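Local atomic coordinates of phospholyase (Arthrobacter aurescens, PDB entry 5G4I), a protein that uses pyridoxal 5'-phosphate to act as a phospholyase, although it is a homologue of the class III transaminases. Residues W48-D51 / K55-L58; V64-H69 / R327-E332; E125-I130 / G290-T295; R129-H134 / V212-F217; E392-R397 / D425-Q430. One frame throughout, in Å; residues are numbered along the deposited sequence.

Contact 1: residues W48-D51 / K55-L58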
# COMPACT_ATOMS: atom_id res chain seq x y z
N TRP A 48 -20.37 -18.49 5.20
CA TRP A 48 -21.66 -17.89 5.63
C TRP A 48 -21.49 -16.49 6.25
O TRP A 48 -20.48 -16.28 6.97
CB TRP A 48 -22.29 -18.83 6.64
CG TRP A 48 -22.59 -20.21 6.14
CD1 TRP A 48 -21.86 -21.34 6.43
CD2 TRP A 48 -23.60 -20.60 5.16
NE1 TRP A 48 -22.39 -22.41 5.76
CE2 TRP A 48 -23.45 -22.00 4.96
CE3 TRP A 48 -24.63 -19.93 4.53
CZ2 TRP A 48 -24.31 -22.72 4.09
CZ3 TRP A 48 -25.50 -20.69 3.64
CH2 TRP A 48 -25.30 -22.07 3.45
N LEU A 49 -22.38 -15.56 5.93
CA LEU A 49 -22.37 -14.19 6.44
C LEU A 49 -23.70 -13.79 7.03
O LEU A 49 -24.72 -14.21 6.50
CB LEU A 49 -22.03 -13.21 5.33
CG LEU A 49 -20.56 -13.21 4.84
CD1 LEU A 49 -20.45 -12.68 3.41
CD2 LEU A 49 -19.68 -12.47 5.87
N THR A 50 -23.68 -12.97 8.08
CA THR A 50 -24.89 -12.55 8.80
C THR A 50 -24.97 -11.02 8.83
O THR A 50 -23.95 -10.30 9.06
CB THR A 50 -24.89 -13.03 10.24
OG1 THR A 50 -24.81 -14.47 10.25
CG2 THR A 50 -26.21 -12.63 10.95
N ASP A 51 -26.12 -10.49 8.41
CA ASP A 51 -26.44 -9.03 8.43
C ASP A 51 -26.93 -8.53 9.80
O ASP A 51 -27.08 -9.33 10.70
CB ASP A 51 -27.28 -8.55 7.19
CG ASP A 51 -28.80 -8.87 7.25
OD1 ASP A 51 -29.20 -9.19 8.39
OD2 ASP A 51 -29.46 -8.78 6.16
N LYS A 55 -30.27 -11.88 9.09
CA LYS A 55 -30.42 -12.73 7.85
C LYS A 55 -29.07 -13.33 7.50
O LYS A 55 -27.98 -12.60 7.59
CB LYS A 55 -30.95 -11.92 6.68
CG LYS A 55 -31.22 -12.66 5.38
CD LYS A 55 -32.05 -11.78 4.43
CE LYS A 55 -32.13 -12.30 2.96
NZ LYS A 55 -32.81 -13.58 2.93
N VAL A 56 -29.07 -14.59 7.12
CA VAL A 56 -27.86 -15.36 6.74
C VAL A 56 -27.75 -15.51 5.23
O VAL A 56 -28.73 -15.81 4.51
CB VAL A 56 -27.85 -16.74 7.45
CG1 VAL A 56 -26.63 -17.56 7.00
CG2 VAL A 56 -27.85 -16.58 8.93
N TYR A 57 -26.51 -15.33 4.71
CA TYR A 57 -26.27 -15.43 3.30
C TYR A 57 -25.09 -16.42 2.99
O TYR A 57 -24.12 -16.48 3.78
CB TYR A 57 -25.87 -14.07 2.66
CG TYR A 57 -26.82 -12.91 2.91
CD1 TYR A 57 -26.78 -12.26 4.13
CD2 TYR A 57 -27.70 -12.53 1.98
CE1 TYR A 57 -27.65 -11.20 4.40
CE2 TYR A 57 -28.56 -11.41 2.18
CZ TYR A 57 -28.57 -10.87 3.44
OH TYR A 57 -29.42 -9.79 3.67
N LEU A 58 -25.23 -17.07 1.85
CA LEU A 58 -24.15 -17.87 1.23
C LEU A 58 -23.29 -16.89 0.40
O LEU A 58 -23.78 -16.20 -0.47
CB LEU A 58 -24.71 -18.98 0.34
CG LEU A 58 -23.67 -19.87 -0.39
CD1 LEU A 58 -22.75 -20.57 0.55
CD2 LEU A 58 -24.38 -20.87 -1.32
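A tight beta hairpin pairs strand 48-51 with strand 56-59, and its turn end is held by Asp51, Lys55 and Tyr57. Leu49 and Tyr57 form the antiparallel hydrogen-bonded pair: Leu49 N reaches Tyr57 O at 2.9 Å and Tyr57 N reaches Leu49 O at 2.8 Å. Near the turn, Asp51 N donates to Lys55 O. Asp51 OD1 takes Lys55 N at 3.0 Å, from above the carboxylate plane, and has a weak hydrogen bond to Gln53 N inside the turn. Asp51 OD2 takes Tyr57 OH at 2.7 Å on the anti side, tilted 33° out of the carboxylate plane. Asp51 CG sits between backbone N and carbonyl carbon (chi1 78°), which turns the carboxylate toward 55-58. The carboxylate and phenol planes are 65° apart. With an alanine here, Lys55 N and the Tyr57 hydroxyl would probably lose these acceptors, and the turn would be held less firmly. On the other face of the hairpin, Leu58 CD1 lies over the six-membered ring of Trp48, 4.2 Å from its centroid, a CH-pi contact. Val56 CG1 meets the same ring obliquely. Strands 41-45 and 399-404 continue the sheet. The arrangement is an antiparallel beta hairpin whose turn is closed by an aspartate side chain.

Contact 2: residues V64-H69 / R327-E332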
# COMPACT_ATOMS: atom_id res chain seq x y z
N VAL A 64 -11.16 -12.21 -1.12
CA VAL A 64 -10.23 -11.82 -0.10
C VAL A 64 -10.17 -12.86 1.06
O VAL A 64 -9.06 -13.25 1.51
CB VAL A 64 -10.46 -10.34 0.37
CG1 VAL A 64 -9.69 -10.04 1.63
CG2 VAL A 64 -10.11 -9.38 -0.76
N PRO A 65 -11.32 -13.35 1.62
CA PRO A 65 -11.30 -14.40 2.62
C PRO A 65 -11.13 -15.78 1.97
O PRO A 65 -11.97 -16.67 1.99
CB PRO A 65 -12.72 -14.28 3.27
CG PRO A 65 -13.53 -13.77 2.23
CD PRO A 65 -12.69 -12.81 1.43
N HIS A 66 -9.94 -15.92 1.32
CA HIS A 66 -9.55 -17.13 0.57
C HIS A 66 -9.80 -18.44 1.34
O HIS A 66 -10.29 -19.43 0.72
CB HIS A 66 -8.00 -17.04 0.28
CG HIS A 66 -7.49 -18.04 -0.72
ND1 HIS A 66 -7.91 -18.05 -2.03
CD2 HIS A 66 -6.55 -19.01 -0.60
CE1 HIS A 66 -7.22 -19.00 -2.67
NE2 HIS A 66 -6.42 -19.59 -1.83
N VAL A 67 -9.49 -18.49 2.64
CA VAL A 67 -9.68 -19.69 3.46
C VAL A 67 -10.88 -19.63 4.41
O VAL A 67 -10.93 -20.36 5.43
CB VAL A 67 -8.37 -20.14 4.16
CG1 VAL A 67 -7.33 -20.56 3.07
CG2 VAL A 67 -7.72 -19.08 5.04
N GLY A 68 -11.77 -18.71 4.11
CA GLY A 68 -13.05 -18.60 4.79
C GLY A 68 -13.11 -17.47 5.85
O GLY A 68 -12.07 -17.06 6.46
N HIS A 69 -14.30 -16.90 6.03
CA HIS A 69 -14.49 -15.89 7.07
C HIS A 69 -14.17 -16.41 8.49
O HIS A 69 -14.54 -17.55 8.85
CB HIS A 69 -15.97 -15.41 7.05
CG HIS A 69 -16.37 -14.80 5.76
ND1 HIS A 69 -15.94 -13.56 5.36
CD2 HIS A 69 -17.15 -15.27 4.74
CE1 HIS A 69 -16.44 -13.29 4.16
NE2 HIS A 69 -17.18 -14.32 3.77
N ARG A 327 -0.47 -22.64 4.46
CA ARG A 327 -0.51 -23.91 5.21
C ARG A 327 -1.95 -24.50 5.18
O ARG A 327 -2.16 -25.71 5.01
CB ARG A 327 0.01 -23.78 6.64
CG ARG A 327 -0.21 -25.10 7.38
N TYR A 328 -2.98 -23.66 5.42
CA TYR A 328 -4.34 -24.11 5.43
C TYR A 328 -4.82 -24.60 4.11
O TYR A 328 -5.41 -25.72 3.96
CB TYR A 328 -5.32 -23.03 6.01
CG TYR A 328 -6.69 -23.52 6.27
CD1 TYR A 328 -7.70 -23.53 5.27
CD2 TYR A 328 -7.04 -23.94 7.58
CE1 TYR A 328 -8.96 -24.03 5.55
CE2 TYR A 328 -8.31 -24.44 7.83
CZ TYR A 328 -9.23 -24.46 6.82
OH TYR A 328 -10.57 -24.94 7.04
N MET A 329 -4.49 -23.85 3.03
CA MET A 329 -4.91 -24.32 1.71
C MET A 329 -4.24 -25.67 1.32
O MET A 329 -4.88 -26.50 0.64
CB MET A 329 -4.82 -23.18 0.55
CG MET A 329 -3.47 -22.91 0.12
SD MET A 329 -3.65 -21.76 -1.38
CE MET A 329 -4.06 -22.90 -2.67
N ASP A 330 -2.95 -25.83 1.73
CA ASP A 330 -2.24 -27.10 1.47
C ASP A 330 -2.94 -28.22 2.28
O ASP A 330 -3.22 -29.32 1.71
CB ASP A 330 -0.75 -26.95 1.82
CG ASP A 330 0.08 -26.12 0.78
OD1 ASP A 330 -0.38 -25.75 -0.28
OD2 ASP A 330 1.28 -25.84 1.19
N GLN A 331 -3.08 -28.05 3.61
CA GLN A 331 -3.62 -29.13 4.49
C GLN A 331 -4.98 -29.58 4.09
O GLN A 331 -5.31 -30.79 4.15
CB GLN A 331 -3.70 -28.59 5.92
CG GLN A 331 -2.32 -28.51 6.60
CD GLN A 331 -2.40 -27.91 8.02
OE1 GLN A 331 -1.42 -27.97 8.77
NE2 GLN A 331 -3.55 -27.31 8.39
N GLU A 332 -5.85 -28.63 3.62
CA GLU A 332 -7.22 -28.93 3.25
C GLU A 332 -7.44 -29.25 1.80
O GLU A 332 -8.57 -29.46 1.31
CB GLU A 332 -8.15 -27.83 3.77
CG GLU A 332 -8.14 -27.59 5.30
CD GLU A 332 -8.51 -28.89 6.10
OE1 GLU A 332 -9.40 -29.60 5.65
OE2 GLU A 332 -7.82 -29.16 7.07
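Val67 and His66 meet the end of helix 316-331 through two neighbouring residues, Tyr328 and Met329. Val67 CB lies 3.6 Å from Tyr328 CD1, and Val67 CG1 is 3.7 Å from the same ring carbon. The valine comes to the ring obliquely. The valine and tyrosine side chains run past one another, pointing opposite ways. Beside them, the imidazole of His66 points an edge at the sulfur of Met329. His66 NE2 is 3.5 Å from Met329 SD, and the sulfur lies near the ring plane. The N-H to sulfur angle is 147°; with sulfur as acceptor at this length the bond is weak. Met329 CG stands between backbone N and carbonyl carbon (chi1 75°). A bend at chi3 then swings Met329 CE round, 4.2 Å from His66 NE2.

The next shell sets these groups in place. Residues Pro65 to Gly68 make a type I beta turn, closed by Gly68 N to Pro65 O at 2.9 Å. Val67 N and Gly68 O are both held by the side chain of Asn285, and Val67 O by Asn71. On the helix side, Glu332 CG sits over one face of the Tyr328 ring, toward its rim. Leu334 of the next helix packs against both Val67 and Met329. The His66 side chain is about 13 Å from the bound pyridoxal phosphate, so it does not touch the cofactor.

The chemistry is mostly apolar. Its one directional element is a soft N-H to sulfur bond, which would probably steer the imidazole while adding little strength.

Contact 3: residues E125-I130 / G290-T295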
# COMPACT_ATOMS: atom_id res chain seq x y z
N GLU A 125 2.33 -1.13 -9.19
CA GLU A 125 3.16 0.08 -9.29
C GLU A 125 4.60 -0.30 -9.33
O GLU A 125 5.37 0.23 -10.20
CB GLU A 125 2.88 0.99 -8.06
CG GLU A 125 3.69 2.26 -8.05
CD GLU A 125 3.26 3.32 -9.00
OE1 GLU A 125 2.23 3.20 -9.68
OE2 GLU A 125 4.00 4.37 -9.09
N LEU A 126 5.07 -1.15 -8.42
CA LEU A 126 6.50 -1.57 -8.38
C LEU A 126 6.88 -2.35 -9.61
O LEU A 126 8.00 -2.11 -10.17
CB LEU A 126 6.79 -2.34 -7.08
CG LEU A 126 8.19 -2.91 -6.93
CD1 LEU A 126 9.23 -1.82 -6.92
CD2 LEU A 126 8.26 -3.73 -5.60
N ALA A 127 6.05 -3.29 -10.04
CA ALA A 127 6.40 -4.04 -11.27
C ALA A 127 6.57 -3.12 -12.47
O ALA A 127 7.52 -3.36 -13.28
CB ALA A 127 5.38 -5.14 -11.54
N LEU A 128 5.68 -2.13 -12.67
CA LEU A 128 5.83 -1.19 -13.83
C LEU A 128 7.15 -0.43 -13.69
O LEU A 128 7.83 -0.10 -14.69
CB LEU A 128 4.62 -0.24 -13.95
CG LEU A 128 3.29 -0.84 -14.39
CD1 LEU A 128 2.28 0.26 -14.36
CD2 LEU A 128 3.41 -1.38 -15.81
N ARG A 129 7.50 -0.04 -12.44
CA ARG A 129 8.75 0.71 -12.16
C ARG A 129 9.99 -0.11 -12.46
O ARG A 129 10.98 0.39 -13.15
CB ARG A 129 8.67 1.28 -10.72
CG ARG A 129 9.87 2.23 -10.37
CD ARG A 129 9.72 2.82 -8.94
NE ARG A 129 10.95 3.60 -8.63
CZ ARG A 129 11.52 3.73 -7.44
NH1 ARG A 129 10.92 3.31 -6.34
NH2 ARG A 129 12.68 4.37 -7.31
N ILE A 130 10.06 -1.33 -11.99
CA ILE A 130 11.19 -2.29 -12.35
C ILE A 130 11.26 -2.38 -13.83
O ILE A 130 12.42 -2.27 -14.40
CB ILE A 130 10.91 -3.66 -11.69
CG1 ILE A 130 11.06 -3.62 -10.16
CG2 ILE A 130 11.90 -4.72 -12.27
CD1 ILE A 130 10.40 -4.83 -9.43
N GLY A 290 0.69 -7.69 -0.45
CA GLY A 290 0.88 -7.95 -1.86
C GLY A 290 2.32 -8.40 -2.11
O GLY A 290 3.12 -8.50 -1.20
N ALA A 291 2.59 -8.73 -3.36
CA ALA A 291 3.99 -9.12 -3.76
C ALA A 291 4.23 -8.96 -5.24
O ALA A 291 3.33 -9.06 -6.07
CB ALA A 291 4.29 -10.60 -3.36
N VAL A 292 5.55 -8.80 -5.57
CA VAL A 292 6.08 -8.94 -6.94
C VAL A 292 7.11 -10.13 -6.86
O VAL A 292 8.10 -10.09 -6.10
CB VAL A 292 6.83 -7.68 -7.37
CG1 VAL A 292 7.41 -7.92 -8.79
CG2 VAL A 292 5.97 -6.46 -7.31
N VAL A 293 6.85 -11.21 -7.60
CA VAL A 293 7.80 -12.36 -7.77
C VAL A 293 8.53 -12.19 -9.12
O VAL A 293 7.91 -11.82 -10.14
CB VAL A 293 7.06 -13.72 -7.60
CG1 VAL A 293 7.94 -14.89 -8.11
CG2 VAL A 293 6.58 -13.90 -6.17
N THR A 294 9.87 -12.34 -9.10
CA THR A 294 10.68 -12.02 -10.29
C THR A 294 11.95 -12.89 -10.31
O THR A 294 12.09 -13.85 -9.51
CB THR A 294 10.89 -10.51 -10.43
OG1 THR A 294 11.38 -10.18 -11.78
CG2 THR A 294 11.85 -9.95 -9.39
N THR A 295 12.82 -12.58 -11.29
CA THR A 295 14.06 -13.31 -11.47
C THR A 295 15.18 -12.70 -10.61
O THR A 295 15.17 -11.56 -10.15
CB THR A 295 14.47 -13.26 -12.96
OG1 THR A 295 14.88 -11.91 -13.30
CG2 THR A 295 13.43 -13.73 -13.86
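Val292 fits against one side of helix 120-135, and its two methyls do nearly all the touching. Val292 CG2 points to Leu126, with Leu126 CD2 at 4.0 Å, and also lies 4.2 Å from Ala127 N. Val292 CG1 is turned the other way along the helix. It meets Ile130 CD1 at 4.3 Å and Ala127 CB at 4.4 Å. With Val292 CG1 anti to the backbone N (chi1 178°) and CG2 anti to the carbonyl carbon, the valine straddles Ala127. That alanine keeps the helix surface low at the point of nearest approach, where the CA atoms of Ala127 and Val292 are 6.5 Å apart. The Leu126 and Val292 side chains meet at a slant.

This close part is small. Beyond Val292 the fit is looser: Thr294 also points toward the helix, yet Thr294 CG2 stays 5.3 Å from Ile130 CD1. Its hydroxyl is instead bonded to Glu275 O. This end is no solvent side, for Thr294 is buried and touched by Leu276 and Leu299. Ala291 faces away and packs on the other side of the sheet. Phe302 of helix 296-305 and Phe115 of strand 113-117 cover Leu126 and Ile130. On the far side of the helix, Glu125 and Arg129 reach the second subunit, where Arg129 pairs with Glu165 of that chain.

The axes of the short helix and strand segments approach to 8.9 Å, at 30° to each other. The same helix begins at the cofactor-binding residues Gly120 and Ser121. This is the helix-on-sheet layer of the large domain in fold type I pyridoxal phosphate enzymes.

Contact 4: residues R129-H134 / V212-F217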
# COMPACT_ATOMS: atom_id res chain seq x y z
N ARG A 129 7.50 -0.04 -12.44
CA ARG A 129 8.75 0.71 -12.16
C ARG A 129 9.99 -0.11 -12.46
O ARG A 129 10.98 0.39 -13.15
CB ARG A 129 8.67 1.28 -10.72
CG ARG A 129 9.87 2.23 -10.37
CD ARG A 129 9.72 2.82 -8.94
NE ARG A 129 10.95 3.60 -8.63
CZ ARG A 129 11.52 3.73 -7.44
NH1 ARG A 129 10.92 3.31 -6.34
NH2 ARG A 129 12.68 4.37 -7.31
N ILE A 130 10.06 -1.33 -11.99
CA ILE A 130 11.19 -2.29 -12.35
C ILE A 130 11.26 -2.38 -13.83
O ILE A 130 12.42 -2.27 -14.40
CB ILE A 130 10.91 -3.66 -11.69
CG1 ILE A 130 11.06 -3.62 -10.16
CG2 ILE A 130 11.90 -4.72 -12.27
CD1 ILE A 130 10.40 -4.83 -9.43
N ALA A 131 10.18 -2.62 -14.52
CA ALA A 131 10.20 -2.81 -15.96
C ALA A 131 10.70 -1.56 -16.69
O ALA A 131 11.54 -1.67 -17.67
CB ALA A 131 8.85 -3.26 -16.51
N ARG A 132 10.16 -0.39 -16.36
CA ARG A 132 10.57 0.91 -17.09
C ARG A 132 12.08 1.09 -16.91
O ARG A 132 12.81 1.43 -17.93
CB ARG A 132 9.80 2.11 -16.41
CG ARG A 132 9.64 3.33 -17.18
CD ARG A 132 8.88 4.36 -16.38
NE ARG A 132 7.57 3.92 -15.92
CZ ARG A 132 7.20 3.71 -14.64
NH1 ARG A 132 7.99 3.89 -13.65
NH2 ARG A 132 5.93 3.30 -14.44
N GLN A 133 12.65 0.89 -15.74
CA GLN A 133 14.10 1.09 -15.54
C GLN A 133 14.93 0.03 -16.26
O GLN A 133 16.02 0.34 -16.85
CB GLN A 133 14.49 1.04 -14.06
CG GLN A 133 13.87 2.13 -13.16
CD GLN A 133 14.47 2.21 -11.77
OE1 GLN A 133 15.50 1.53 -11.47
NE2 GLN A 133 13.87 3.01 -10.88
N HIS A 134 14.48 -1.22 -16.29
CA HIS A 134 15.24 -2.30 -16.93
C HIS A 134 15.24 -2.19 -18.47
O HIS A 134 16.30 -2.35 -19.12
CB HIS A 134 14.61 -3.68 -16.60
CG HIS A 134 15.25 -4.82 -17.32
ND1 HIS A 134 14.76 -5.44 -18.43
CD2 HIS A 134 16.44 -5.38 -17.05
CE1 HIS A 134 15.64 -6.37 -18.85
NE2 HIS A 134 16.67 -6.34 -18.02
N VAL A 212 8.52 -0.32 -26.14
CA VAL A 212 7.63 -1.24 -25.37
C VAL A 212 8.36 -1.61 -24.07
O VAL A 212 9.43 -2.26 -24.05
CB VAL A 212 7.31 -2.52 -26.18
CG1 VAL A 212 6.39 -3.44 -25.34
CG2 VAL A 212 6.67 -2.16 -27.51
N SER A 213 7.74 -1.25 -22.91
CA SER A 213 8.21 -1.66 -21.59
C SER A 213 7.54 -3.02 -21.15
O SER A 213 8.24 -3.94 -20.75
CB SER A 213 7.96 -0.56 -20.53
OG SER A 213 8.48 -0.98 -19.26
N VAL A 214 6.23 -3.07 -21.25
CA VAL A 214 5.49 -4.24 -20.72
C VAL A 214 4.23 -4.57 -21.52
O VAL A 214 3.57 -3.66 -22.10
CB VAL A 214 5.03 -4.06 -19.26
CG1 VAL A 214 6.17 -3.81 -18.31
CG2 VAL A 214 4.03 -3.05 -19.08
N PHE A 215 3.80 -5.84 -21.42
CA PHE A 215 2.39 -6.29 -21.55
C PHE A 215 1.95 -6.75 -20.16
O PHE A 215 2.64 -7.59 -19.56
CB PHE A 215 2.30 -7.47 -22.59
CG PHE A 215 0.99 -8.20 -22.63
CD1 PHE A 215 -0.15 -7.54 -22.95
CD2 PHE A 215 0.94 -9.61 -22.43
CE1 PHE A 215 -1.39 -8.22 -23.09
CE2 PHE A 215 -0.27 -10.24 -22.52
CZ PHE A 215 -1.44 -9.59 -22.86
N LEU A 216 0.85 -6.20 -19.69
CA LEU A 216 0.34 -6.45 -18.33
C LEU A 216 -1.08 -7.00 -18.50
O LEU A 216 -1.92 -6.44 -19.24
CB LEU A 216 0.24 -5.10 -17.57
CG LEU A 216 -0.47 -5.07 -16.23
CD1 LEU A 216 0.13 -6.01 -15.21
CD2 LEU A 216 -0.51 -3.62 -15.69
N PHE A 217 -1.42 -8.14 -17.85
CA PHE A 217 -2.72 -8.82 -18.08
C PHE A 217 -3.13 -9.63 -16.87
O PHE A 217 -2.29 -10.22 -16.17
CB PHE A 217 -2.70 -9.72 -19.36
CG PHE A 217 -1.91 -11.02 -19.21
CD1 PHE A 217 -0.52 -11.03 -19.12
CD2 PHE A 217 -2.56 -12.26 -19.17
CE1 PHE A 217 0.18 -12.25 -19.01
CE2 PHE A 217 -1.87 -13.48 -19.08
CZ PHE A 217 -0.50 -13.47 -19.00
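Ala131 and Val214 face each other methyl to methyl where helix 120-135 meets the start of strand 214-217. Ala131 CB points toward the strand. Val214 CG1 comes to 3.3 Å from Ala131 CB, tighter than usual for two carbons. Val214 CG1 is placed anti to the carbonyl carbon (chi1 -59°), on the side of the helix.

Ser213 stands next to this pair, and its CB too is directed at the helix. The hydroxyl lies alongside the helix backbone: Ser213 OG is 3.4 Å from Ala131 C and 3.6 Å from Ala131 CB. Arg132 N is also close to it, but the angle is poor and no bond is made there. The hydroxyl instead has a weak hydrogen bond to the Thr135 side chain. Thr135 OG1 in turn bonds to Ala131 O, so the serine joins a small polar group at the end of the helix.

Arg132 behaves differently. Its CB points away from 212-217, and NH1 bonds to Thr152 of the second subunit. The Arg132 backbone still passes close to Ser213, with CA atoms 5.7 Å apart. From the next strand, Leu247 touches Ala131 and Ile249 touches Val214. Helix 120-135 packs here on the central, mostly parallel sheet of the large domain of a fold type I enzyme.

Across the two segments the chemistry is mainly dispersion between small groups. The buried serine hydroxyl finds its polar partner in Thr135, and its hold on the helix is probably weak.

Contact 5: residues E392-R397 / D425-Q430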
# COMPACT_ATOMS: atom_id res chain seq x y z
N GLU A 392 -30.16 -8.86 -7.43
CA GLU A 392 -30.99 -8.52 -6.28
C GLU A 392 -31.88 -9.70 -5.82
O GLU A 392 -32.10 -9.89 -4.60
CB GLU A 392 -31.81 -7.28 -6.63
CG GLU A 392 -30.99 -6.01 -6.82
CD GLU A 392 -30.49 -5.33 -5.53
OE1 GLU A 392 -30.91 -5.74 -4.46
OE2 GLU A 392 -29.76 -4.26 -5.69
N ASP A 393 -32.44 -10.45 -6.81
CA ASP A 393 -33.24 -11.60 -6.47
C ASP A 393 -32.46 -12.71 -5.69
O ASP A 393 -32.87 -13.29 -4.70
CB ASP A 393 -33.93 -12.20 -7.72
CG ASP A 393 -34.90 -13.32 -7.36
OD1 ASP A 393 -35.86 -13.04 -6.64
OD2 ASP A 393 -34.70 -14.41 -7.75
N MET A 394 -31.22 -12.94 -6.16
CA MET A 394 -30.36 -13.90 -5.49
C MET A 394 -30.03 -13.47 -4.06
O MET A 394 -30.04 -14.24 -3.13
CB MET A 394 -29.08 -14.07 -6.34
CG MET A 394 -29.31 -14.94 -7.58
SD MET A 394 -29.57 -16.74 -7.24
CE MET A 394 -27.86 -17.31 -7.01
N ARG A 395 -29.79 -12.14 -3.84
CA ARG A 395 -29.66 -11.62 -2.46
C ARG A 395 -30.88 -11.95 -1.59
O ARG A 395 -30.76 -12.38 -0.48
CB ARG A 395 -29.35 -10.09 -2.46
CG ARG A 395 -29.31 -9.43 -1.11
CD ARG A 395 -29.39 -7.88 -1.09
NE ARG A 395 -30.45 -7.40 -1.99
CZ ARG A 395 -31.77 -7.49 -1.71
NH1 ARG A 395 -32.23 -7.98 -0.56
NH2 ARG A 395 -32.63 -7.03 -2.59
N GLU A 396 -32.10 -11.66 -2.16
CA GLU A 396 -33.32 -11.99 -1.41
C GLU A 396 -33.43 -13.47 -1.03
O GLU A 396 -33.84 -13.81 0.07
CB GLU A 396 -34.59 -11.52 -2.18
CG GLU A 396 -34.79 -10.02 -2.10
CD GLU A 396 -35.35 -9.50 -0.74
OE1 GLU A 396 -36.06 -10.23 0.03
OE2 GLU A 396 -35.06 -8.33 -0.41
N ARG A 397 -32.90 -14.31 -1.93
CA ARG A 397 -32.82 -15.77 -1.72
C ARG A 397 -31.68 -16.25 -0.81
O ARG A 397 -31.55 -17.41 -0.50
CB ARG A 397 -32.72 -16.48 -3.10
CG ARG A 397 -33.98 -16.37 -4.03
CD ARG A 397 -33.71 -16.86 -5.42
NE ARG A 397 -34.93 -16.90 -6.26
CZ ARG A 397 -35.87 -17.85 -6.19
NH1 ARG A 397 -35.73 -18.92 -5.43
NH2 ARG A 397 -36.95 -17.73 -6.97
N ASP A 425 -24.46 -26.67 -4.90
CA ASP A 425 -25.85 -27.05 -5.24
C ASP A 425 -26.86 -26.04 -4.72
O ASP A 425 -27.85 -25.76 -5.41
CB ASP A 425 -26.15 -28.44 -4.65
CG ASP A 425 -25.39 -29.59 -5.40
OD1 ASP A 425 -25.00 -29.45 -6.58
OD2 ASP A 425 -25.31 -30.72 -4.77
N ILE A 426 -26.61 -25.47 -3.55
CA ILE A 426 -27.53 -24.37 -3.08
C ILE A 426 -27.54 -23.19 -4.06
O ILE A 426 -28.56 -22.75 -4.56
CB ILE A 426 -27.19 -23.97 -1.64
CG1 ILE A 426 -27.45 -25.06 -0.64
CG2 ILE A 426 -27.88 -22.64 -1.28
CD1 ILE A 426 -26.74 -24.91 0.71
N LEU A 427 -26.32 -22.70 -4.39
CA LEU A 427 -26.17 -21.54 -5.28
C LEU A 427 -26.85 -21.81 -6.63
O LEU A 427 -27.60 -20.98 -7.15
CB LEU A 427 -24.65 -21.15 -5.43
CG LEU A 427 -24.38 -19.94 -6.34
CD1 LEU A 427 -23.14 -19.18 -5.79
CD2 LEU A 427 -24.25 -20.26 -7.79
N LEU A 428 -26.49 -22.94 -7.29
CA LEU A 428 -26.95 -23.26 -8.66
C LEU A 428 -28.49 -23.50 -8.72
O LEU A 428 -29.18 -23.08 -9.66
CB LEU A 428 -26.16 -24.48 -9.23
CG LEU A 428 -24.64 -24.17 -9.53
CD1 LEU A 428 -23.94 -25.53 -9.64
CD2 LEU A 428 -24.48 -23.34 -10.74
N GLY A 429 -29.00 -24.11 -7.66
CA GLY A 429 -30.50 -24.33 -7.59
C GLY A 429 -31.25 -22.98 -7.45
O GLY A 429 -32.24 -22.71 -8.15
N GLN A 430 -30.73 -22.08 -6.61
CA GLN A 430 -31.34 -20.73 -6.53
C GLN A 430 -31.18 -19.96 -7.82
O GLN A 430 -32.15 -19.26 -8.24
CB GLN A 430 -30.75 -19.97 -5.31
CG GLN A 430 -31.08 -20.54 -4.00
CD GLN A 430 -32.57 -20.77 -3.72
OE1 GLN A 430 -33.35 -19.81 -3.72
NE2 GLN A 430 -33.00 -22.03 -3.55
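Helices 384-396 and 421-436 come together with the CA atoms of Met394 and Gln430 7.0 Å apart. Met394 reaches between them with a side chain bent at chi2 and chi3. Met394 SD lies 3.6 Å from Gln430 C, and Met394 CE 3.7 Å from Leu427 O. Arg397 crosses Gln430 at a slant, with guanidinium and amide planes 45° apart. Arg397 NH1 donates to Gln430 OE1 at 3.1 Å and 164°. The oxygen lies in the guanidinium plane, while the donor stands above the amide carbonyl plane, off its lone pairs. This is a helix-helix contact against the mixed sheet built from strands of both ends of the chain, where Val399 and Leu58 touch Leu427. The arginine is extended from CG to NE, and Arg397 NE makes a salt bridge with Asp393 OD2 at 2.9 Å, also in the guanidinium plane. Two in-plane partners thus fix the rotation of the group. A leucine in its place would probably leave Asp393 without this charge partner, though still with Ser434, and Gln430 OE1 without this donor, its amide set free to turn. On helix 384-396, Arg395 makes salt bridges to Glu392 and Glu396, gripping Glu392 OE1 with both NE and NH2.

Contacts 3 and 4 share helix 120-135 and the sheet it covers; their centres are 9 Å apart, and Leu128 CD2 meets Val214 CG2 at 3.7 Å. Both also reach the second subunit, as does contact 2. Contacts 1 and 5 form another cluster, with centres 12 Å apart, joined by Lys55 NZ to Glu396 O at 3.1 Å, a probable hydrogen bond. Contact 2 touches contact 1 where Leu49 CD1 lies 3.7 Å from His69 NE2. The two clusters lie on opposite sides of the chain's centre. Nearest to pyridoxal phosphate is contact 3, with the Ala127 side chain about 11 Å from it. The side chains of Val214 in contact 4 and His66 in contact 2 lie somewhat farther from the cofactor.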